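LC-Est1C (Uncultured organism, PDB 3WYD) is a carboxylesterase of the alpha/beta hydrolase fold, the C-terminal catalytic domain of a metagenome-derived enzyme that hydrolyses carboxylic ester bonds. Local coordinates at residues Y85-I97 / G122-F134. Sequence-based numbering, arbitrary orientation.
Sequences YVGPAERDVMDVI and GTWSIAMNHPDVF
Glu90 meets Asn129 and His130 where helices 88-103 and 118-129 of an alpha/beta hydrolase fold pack across each other, the axes of segments 88-97 and 122-129 crossing at -76°. Asn129 ND2 donates to the syn lone pair of Glu90 OE1 over 2.7 Å, nearly straight at 170°, and OE1 lies in the Asn129 amide plane. A bound water donates to the same OE1 and to Tyr85 O and also contacts Ser125 OG, so two donors grip one carboxylate oxygen. Glu90 OE2 lies near the plane of the His130 ring at its edge, 2.9 Å from His130 CE1. With CG anti to the backbone N (chi1 171°) and an extended chain, Glu90 spans the interhelical gap; an alanine here would probably leave the Asn129 amide and the water without their shared acceptor.

One turn further along, Met94 bends at chi2 and chi3 and lays CG and SD over one face of the His130 ring, SD 4.0 Å from its centroid. The ring is also tethered by a weak ND1 bond to Ile126 O. Ile126 CD1 packs 3.8 Å from Val93 CG2, and both side chains touch Leu43 of strand 37-43. Tyr85, whose OH bonds to His44 O and whose side chain touches the probable nucleophile elbow, sets CD2 3.7 Å from Gly122 CA. At the far end, Ile97 CD1 abuts the Phe134 ring edge, 3.6 Å from CZ.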
ATOM      1  N   TYR A  85       0.280  -6.135  -3.375  1.00 30.01           N
ATOM      2  CA  TYR A  85       0.062  -7.122  -4.443  1.00 29.35           C
ATOM      3  C   TYR A  85       1.099  -8.228  -4.403  1.00 30.34           C
ATOM      4  O   TYR A  85       1.531  -8.721  -5.448  1.00 28.49           O
ATOM      5  CB  TYR A  85       0.115  -6.450  -5.813  1.00 26.80           C
ATOM      6  CG  TYR A  85      -1.060  -5.551  -6.049  1.00 23.15           C
ATOM      7  CD1 TYR A  85      -2.296  -6.057  -6.437  1.00 22.32           C
ATOM      8  CD2 TYR A  85      -0.911  -4.166  -5.950  1.00 24.92           C
ATOM      9  CE1 TYR A  85      -3.368  -5.200  -6.669  1.00 24.27           C
ATOM     10  CE2 TYR A  85      -1.953  -3.316  -6.211  1.00 25.27           C
ATOM     11  CZ  TYR A  85      -3.174  -3.821  -6.540  1.00 22.81           C
ATOM     12  OH  TYR A  85      -4.213  -2.955  -6.725  1.00 19.15           O
ATOM     13  N   VAL A  86       1.481  -8.611  -3.194  1.00 32.20           N
ATOM     14  CA  VAL A  86       2.457  -9.685  -2.974  1.00 35.37           C
ATOM     15  C   VAL A  86       1.765 -10.967  -2.472  1.00 35.39           C
ATOM     16  O   VAL A  86       0.684 -10.906  -1.873  1.00 35.46           O
ATOM     17  CB  VAL A  86       3.505  -9.260  -1.921  1.00 37.23           C
ATOM     18  CG1 VAL A  86       4.432  -8.170  -2.466  1.00 38.59           C
ATOM     19  CG2 VAL A  86       2.814  -8.788  -0.643  1.00 37.25           C
ATOM     20  N   GLY A  87       2.400 -12.117  -2.697  1.00 35.00           N
ATOM     21  CA  GLY A  87       1.876 -13.399  -2.220  1.00 34.86           C
ATOM     22  C   GLY A  87       0.500 -13.705  -2.803  1.00 35.20           C
ATOM     23  O   GLY A  87       0.315 -13.660  -4.019  1.00 35.33           O
ATOM     24  N   PRO A  88      -0.483 -14.020  -1.939  1.00 35.25           N
ATOM     25  CA  PRO A  88      -1.799 -14.393  -2.467  1.00 33.45           C
ATOM     26  C   PRO A  88      -2.438 -13.324  -3.376  1.00 32.60           C
ATOM     27  O   PRO A  88      -3.093 -13.676  -4.351  1.00 32.75           O
ATOM     28  CB  PRO A  88      -2.647 -14.637  -1.202  1.00 35.76           C
ATOM     29  CG  PRO A  88      -1.796 -14.165  -0.038  1.00 35.81           C
ATOM     30  CD  PRO A  88      -0.383 -14.226  -0.480  1.00 35.25           C
ATOM     31  N   ALA A  89      -2.296 -12.046  -3.027  1.00 30.51           N
ATOM     32  CA  ALA A  89      -2.702 -10.941  -3.904  1.00 29.41           C
ATOM     33  C   ALA A  89      -2.116 -10.996  -5.315  1.00 27.67           C
ATOM     34  O   ALA A  89      -2.803 -10.635  -6.285  1.00 25.98           O
ATOM     35  CB  ALA A  89      -2.347  -9.624  -3.267  1.00 31.82           C
ATOM     36  N   GLU A  90      -0.821 -11.307  -5.417  1.00 25.46           N
ATOM     37  CA  GLU A  90      -0.177 -11.512  -6.726  1.00 24.33           C
ATOM     38  C   GLU A  90      -0.814 -12.679  -7.466  1.00 25.79           C
ATOM     39  O   GLU A  90      -1.133 -12.571  -8.647  1.00 24.12           O
ATOM     40  CB  GLU A  90       1.328 -11.788  -6.562  1.00 23.28           C
ATOM     41  CG  GLU A  90       2.021 -12.235  -7.866  1.00 23.10           C
ATOM     42  CD  GLU A  90       3.521 -12.360  -7.727  1.00 25.22           C
ATOM     43  OE1 GLU A  90       4.171 -11.409  -7.272  1.00 27.70           O
ATOM     44  OE2 GLU A  90       4.073 -13.447  -8.037  1.00 28.15           O
ATOM     45  N   ARG A  91      -0.997 -13.803  -6.768  1.00 26.87           N
ATOM     46  CA  ARG A  91      -1.590 -14.965  -7.405  1.00 27.77           C
ATOM     47  C   ARG A  91      -3.003 -14.660  -7.867  1.00 27.08           C
ATOM     48  O   ARG A  91      -3.405 -15.073  -8.972  1.00 26.36           O
ATOM     49  CB  ARG A  91      -1.576 -16.163  -6.443  1.00 30.84           C
ATOM     50  CG  ARG A  91      -0.374 -17.063  -6.657  1.00 38.08           C
ATOM     51  CD  ARG A  91       0.007 -17.850  -5.405  1.00 50.98           C
ATOM     52  NE  ARG A  91       1.435 -17.718  -5.103  1.00 56.43           N
ATOM     53  CZ  ARG A  91       1.923 -17.262  -3.951  1.00 58.07           C
ATOM     54  NH1 ARG A  91       1.102 -16.929  -2.959  1.00 57.04           N
ATOM     55  NH2 ARG A  91       3.236 -17.162  -3.780  1.00 60.19           N
ATOM     56  N   ASP A  92      -3.722 -13.851  -7.088  1.00 28.30           N
ATOM     57  CA  ASP A  92      -5.024 -13.333  -7.528  1.00 29.64           C
ATOM     58  C   ASP A  92      -4.928 -12.643  -8.878  1.00 27.60           C
ATOM     59  O   ASP A  92      -5.677 -12.959  -9.807  1.00 26.49           O
ATOM     60  CB  ASP A  92      -5.609 -12.362  -6.507  1.00 31.07           C
ATOM     61  CG  ASP A  92      -6.272 -13.076  -5.343  1.00 40.20           C
ATOM     62  OD1 ASP A  92      -6.843 -14.174  -5.567  1.00 45.51           O
ATOM     63  OD2 ASP A  92      -6.198 -12.555  -4.210  1.00 45.86           O
ATOM     64  N   VAL A  93      -3.950 -11.750  -9.026  1.00 22.82           N
ATOM     65  CA  VAL A  93      -3.803 -11.085 -10.296  1.00 20.19           C
ATOM     66  C   VAL A  93      -3.524 -12.043 -11.425  1.00 19.85           C
ATOM     67  O   VAL A  93      -4.088 -11.922 -12.531  1.00 18.36           O
ATOM     68  CB  VAL A  93      -2.738  -9.953 -10.255  1.00 16.75           C
ATOM     69  CG1 VAL A  93      -2.572  -9.369 -11.646  1.00 18.90           C
ATOM     70  CG2 VAL A  93      -3.209  -8.879  -9.318  1.00 19.62           C
ATOM     71  N   MET A  94      -2.638 -13.008 -11.199  1.00 18.97           N
ATOM     72  CA  MET A  94      -2.320 -13.909 -12.288  1.00 18.74           C
ATOM     73  C   MET A  94      -3.494 -14.788 -12.647  1.00 18.04           C
ATOM     74  O   MET A  94      -3.696 -15.121 -13.806  1.00 19.06           O
ATOM     75  CB  MET A  94      -1.064 -14.732 -11.978  1.00 20.05           C
ATOM     76  CG  MET A  94       0.210 -13.869 -11.729  1.00 22.32           C
ATOM     77  SD  MET A  94       0.561 -12.598 -12.997  1.00 20.29           S
ATOM     78  CE  MET A  94       0.870 -13.622 -14.412  1.00 17.53           C
ATOM     79  N   ASP A  95      -4.298 -15.104 -11.651  1.00 19.43           N
ATOM     80  CA  ASP A  95      -5.491 -15.909 -11.875  1.00 20.36           C
ATOM     81  C   ASP A  95      -6.546 -15.145 -12.672  1.00 19.08           C
ATOM     82  O   ASP A  95      -7.230 -15.719 -13.531  1.00 20.12           O
ATOM     83  CB  ASP A  95      -6.080 -16.377 -10.550  1.00 22.17           C
ATOM     84  CG  ASP A  95      -5.290 -17.512  -9.917  1.00 23.94           C
ATOM     85  OD1 ASP A  95      -4.378 -18.079 -10.562  1.00 27.51           O
ATOM     86  OD2 ASP A  95      -5.590 -17.829  -8.756  1.00 33.95           O
ATOM     87  N   VAL A  96      -6.680 -13.840 -12.413  1.00 20.25           N
ATOM     88  CA  VAL A  96      -7.527 -12.991 -13.240  1.00 19.60           C
ATOM     89  C   VAL A  96      -7.071 -12.978 -14.688  1.00 17.75           C
ATOM     90  O   VAL A  96      -7.870 -13.193 -15.610  1.00 17.92           O
ATOM     91  CB  VAL A  96      -7.567 -11.547 -12.708  1.00 19.31           C
ATOM     92  CG1 VAL A  96      -8.265 -10.618 -13.710  1.00 20.14           C
ATOM     93  CG2 VAL A  96      -8.214 -11.521 -11.340  1.00 22.22           C
ATOM     94  N   ILE A  97      -5.753 -12.864 -14.912  1.00 18.01           N
ATOM     95  CA  ILE A  97      -5.234 -12.892 -16.264  1.00 17.01           C
ATOM     96  C   ILE A  97      -5.605 -14.216 -16.947  1.00 16.01           C
ATOM     97  O   ILE A  97      -6.000 -14.213 -18.113  1.00 16.84           O
ATOM     98  CB  ILE A  97      -3.682 -12.623 -16.328  1.00 15.48           C
ATOM     99  CG1 ILE A  97      -3.366 -11.171 -15.914  1.00 19.08           C
ATOM    100  CG2 ILE A  97      -3.117 -12.919 -17.731  1.00 16.29           C
ATOM    101  CD1 ILE A  97      -1.878 -10.933 -15.508  1.00 17.96           C
ATOM    102  N   GLY A 122       2.714  -2.805  -7.345  1.00 11.82           N
ATOM    103  CA  GLY A 122       2.271  -4.090  -7.846  1.00 11.03           C
ATOM    104  C   GLY A 122       2.676  -4.359  -9.270  1.00 11.90           C
ATOM    105  O   GLY A 122       3.004  -5.483  -9.636  1.00 11.56           O
ATOM    106  N   THR A 123       2.603  -3.328 -10.111  1.00 10.95           N
ATOM    107  CA  THR A 123       3.027  -3.499 -11.510  1.00 10.37           C
ATOM    108  C   THR A 123       4.459  -4.028 -11.583  1.00 12.02           C
ATOM    109  O   THR A 123       4.748  -4.965 -12.333  1.00 13.98           O
ATOM    110  CB  THR A 123       2.914  -2.170 -12.286  1.00  9.62           C
ATOM    111  OG1 THR A 123       1.537  -1.796 -12.391  1.00 11.46           O
ATOM    112  CG2 THR A 123       3.445  -2.262 -13.710  1.00 12.63           C
ATOM    113  N   TRP A 124       5.359  -3.390 -10.855  1.00 12.36           N
ATOM    114  CA  TRP A 124       6.738  -3.880 -10.873  1.00 13.02           C
ATOM    115  C   TRP A 124       6.903  -5.234 -10.201  1.00 11.56           C
ATOM    116  O   TRP A 124       7.627  -6.086 -10.737  1.00 12.24           O
ATOM    117  CB  TRP A 124       7.673  -2.876 -10.196  1.00 11.75           C
ATOM    118  CG  TRP A 124       8.334  -1.897 -11.184  1.00 10.33           C
ATOM    119  CD1 TRP A 124       8.896  -2.217 -12.384  1.00 10.53           C
ATOM    120  CD2 TRP A 124       8.486  -0.474 -11.032  1.00 11.03           C
ATOM    121  NE1 TRP A 124       9.411  -1.085 -12.980  1.00 11.41           N
ATOM    122  CE2 TRP A 124       9.253  -0.015 -12.128  1.00 10.88           C
ATOM    123  CE3 TRP A 124       8.149   0.428 -10.010  1.00 11.24           C
ATOM    124  CZ2 TRP A 124       9.676   1.334 -12.243  1.00 10.51           C
ATOM    125  CZ3 TRP A 124       8.511   1.785 -10.134  1.00 10.56           C
ATOM    126  CH2 TRP A 124       9.250   2.221 -11.280  1.00 11.38           C
ATOM    127  N   SER A 125       6.323  -5.407  -9.021  1.00 12.71           N
ATOM    128  CA  SER A 125       6.610  -6.667  -8.298  1.00 12.49           C
ATOM    129  C   SER A 125       6.022  -7.879  -8.997  1.00 13.29           C
ATOM    130  O   SER A 125       6.670  -8.955  -9.064  1.00 14.09           O
ATOM    131  CB  SER A 125       6.179  -6.593  -6.842  1.00 15.31           C
ATOM    132  OG  SER A 125       4.805  -6.418  -6.728  1.00 16.08           O
ATOM    133  N   ILE A 126       4.817  -7.749  -9.542  1.00 12.46           N
ATOM    134  CA  ILE A 126       4.222  -8.871 -10.266  1.00 10.86           C
ATOM    135  C   ILE A 126       5.008  -9.217 -11.512  1.00 11.80           C
ATOM    136  O   ILE A 126       5.233 -10.370 -11.820  1.00 12.15           O
ATOM    137  CB  ILE A 126       2.742  -8.624 -10.536  1.00 13.84           C
ATOM    138  CG1 ILE A 126       2.003  -8.538  -9.204  1.00 13.82           C
ATOM    139  CG2 ILE A 126       2.154  -9.648 -11.556  1.00 13.12           C
ATOM    140  CD1 ILE A 126       0.526  -8.036  -9.453  1.00 17.63           C
ATOM    141  N   ALA A 127       5.407  -8.205 -12.278  1.00 11.90           N
ATOM    142  CA  ALA A 127       6.180  -8.447 -13.471  1.00 11.12           C
ATOM    143  C   ALA A 127       7.525  -9.110 -13.126  1.00 12.15           C
ATOM    144  O   ALA A 127       7.998  -9.976 -13.851  1.00 13.53           O
ATOM    145  CB  ALA A 127       6.394  -7.123 -14.229  1.00 11.84           C
ATOM    146  N   MET A 128       8.158  -8.687 -12.036  1.00 13.81           N
ATOM    147  CA  MET A 128       9.450  -9.335 -11.687  1.00 12.37           C
ATOM    148  C   MET A 128       9.289 -10.809 -11.380  1.00 16.16           C
ATOM    149  O   MET A 128      10.179 -11.613 -11.656  1.00 16.98           O
ATOM    150  CB  MET A 128      10.101  -8.647 -10.519  1.00 13.77           C
ATOM    151  CG  MET A 128      10.592  -7.225 -10.868  1.00 13.93           C
ATOM    152  SD  MET A 128      11.200  -6.349  -9.435  1.00 16.30           S
ATOM    153  CE  MET A 128      11.728  -4.848 -10.232  1.00 17.31           C
ATOM    154  N   ASN A 129       8.159 -11.153 -10.801  1.00 14.09           N
ATOM    155  CA  ASN A 129       7.873 -12.573 -10.537  1.00 15.96           C
ATOM    156  C   ASN A 129       7.384 -13.408 -11.720  1.00 15.34           C
ATOM    157  O   ASN A 129       7.408 -14.657 -11.710  1.00 16.93           O
ATOM    158  CB  ASN A 129       6.907 -12.683  -9.385  1.00 16.89           C
ATOM    159  CG  ASN A 129       7.593 -12.419  -8.052  1.00 20.17           C
ATOM    160  OD1 ASN A 129       8.802 -12.648  -7.896  1.00 29.61           O
ATOM    161  ND2 ASN A 129       6.834 -11.926  -7.094  1.00 25.47           N
ATOM    162  N   HIS A 130       6.930 -12.694 -12.736  1.00 13.75           N
ATOM    163  CA  HIS A 130       6.376 -13.302 -13.935  1.00 14.33           C
ATOM    164  C   HIS A 130       6.893 -12.531 -15.106  1.00 12.39           C
ATOM    165  O   HIS A 130       6.125 -11.936 -15.873  1.00 12.36           O
ATOM    166  CB  HIS A 130       4.837 -13.240 -13.912  1.00 16.34           C
ATOM    167  CG  HIS A 130       4.257 -14.019 -12.800  1.00 17.76           C
ATOM    168  ND1 HIS A 130       4.005 -13.476 -11.569  1.00 19.90           N
ATOM    169  CD2 HIS A 130       4.042 -15.349 -12.681  1.00 17.57           C
ATOM    170  CE1 HIS A 130       3.588 -14.427 -10.746  1.00 18.59           C
ATOM    171  NE2 HIS A 130       3.584 -15.565 -11.409  1.00 21.39           N
ATOM    172  N   PRO A 131       8.200 -12.645 -15.357  1.00 13.04           N
ATOM    173  CA  PRO A 131       8.884 -11.785 -16.302  1.00 14.31           C
ATOM    174  C   PRO A 131       8.547 -12.067 -17.760  1.00 13.90           C
ATOM    175  O   PRO A 131       8.907 -11.288 -18.650  1.00 14.29           O
ATOM    176  CB  PRO A 131      10.358 -12.049 -15.988  1.00 15.75           C
ATOM    177  CG  PRO A 131      10.376 -13.421 -15.423  1.00 16.45           C
ATOM    178  CD  PRO A 131       9.149 -13.457 -14.581  1.00 15.71           C
ATOM    179  N   ASP A 132       7.947 -13.227 -18.032  1.00 14.04           N
ATOM    180  CA  ASP A 132       7.747 -13.659 -19.404  1.00 15.14           C
ATOM    181  C   ASP A 132       6.350 -13.368 -19.946  1.00 15.70           C
ATOM    182  O   ASP A 132       6.039 -13.673 -21.088  1.00 16.21           O
ATOM    183  CB  ASP A 132       8.069 -15.165 -19.494  1.00 15.41           C
ATOM    184  CG  ASP A 132       9.486 -15.463 -19.014  1.00 18.73           C
ATOM    185  OD1 ASP A 132      10.357 -14.620 -19.324  1.00 24.66           O
ATOM    186  OD2 ASP A 132       9.698 -16.482 -18.308  1.00 27.41           O
ATOM    187  N   VAL A 133       5.507 -12.731 -19.132  1.00 13.23           N
ATOM    188  CA  VAL A 133       4.095 -12.555 -19.494  1.00 14.27           C
ATOM    189  C   VAL A 133       3.808 -11.217 -20.167  1.00 14.47           C
ATOM    190  O   VAL A 133       3.097 -11.158 -21.176  1.00 14.21           O
ATOM    191  CB  VAL A 133       3.205 -12.620 -18.241  1.00 13.73           C
ATOM    192  CG1 VAL A 133       1.742 -12.219 -18.610  1.00 16.65           C
ATOM    193  CG2 VAL A 133       3.202 -14.034 -17.625  1.00 18.76           C
ATOM    194  N   PHE A 134       4.390 -10.145 -19.634  1.00 13.29           N
ATOM    195  CA  PHE A 134       3.928  -8.804 -19.975  1.00 12.63           C
ATOM    196  C   PHE A 134       4.715  -8.170 -21.087  1.00 11.83           C
ATOM    197  O   PHE A 134       5.948  -8.303 -21.164  1.00 14.02           O
ATOM    198  CB  PHE A 134       3.965  -7.900 -18.738  1.00 10.90           C
ATOM    199  CG  PHE A 134       3.059  -8.370 -17.656  1.00 12.11           C
ATOM    200  CD1 PHE A 134       1.684  -8.170 -17.747  1.00 11.46           C
ATOM    201  CD2 PHE A 134       3.561  -9.062 -16.560  1.00 12.87           C
ATOM    202  CE1 PHE A 134       0.848  -8.707 -16.763  1.00 13.33           C
ATOM    203  CE2 PHE A 134       2.726  -9.658 -15.622  1.00 13.75           C
ATOM    204  CZ  PHE A 134       1.361  -9.447 -15.701  1.00 14.05           C
TER
HETATM  205  O   HOH W   1       3.971  -9.078  -6.301  1.00 21.13           O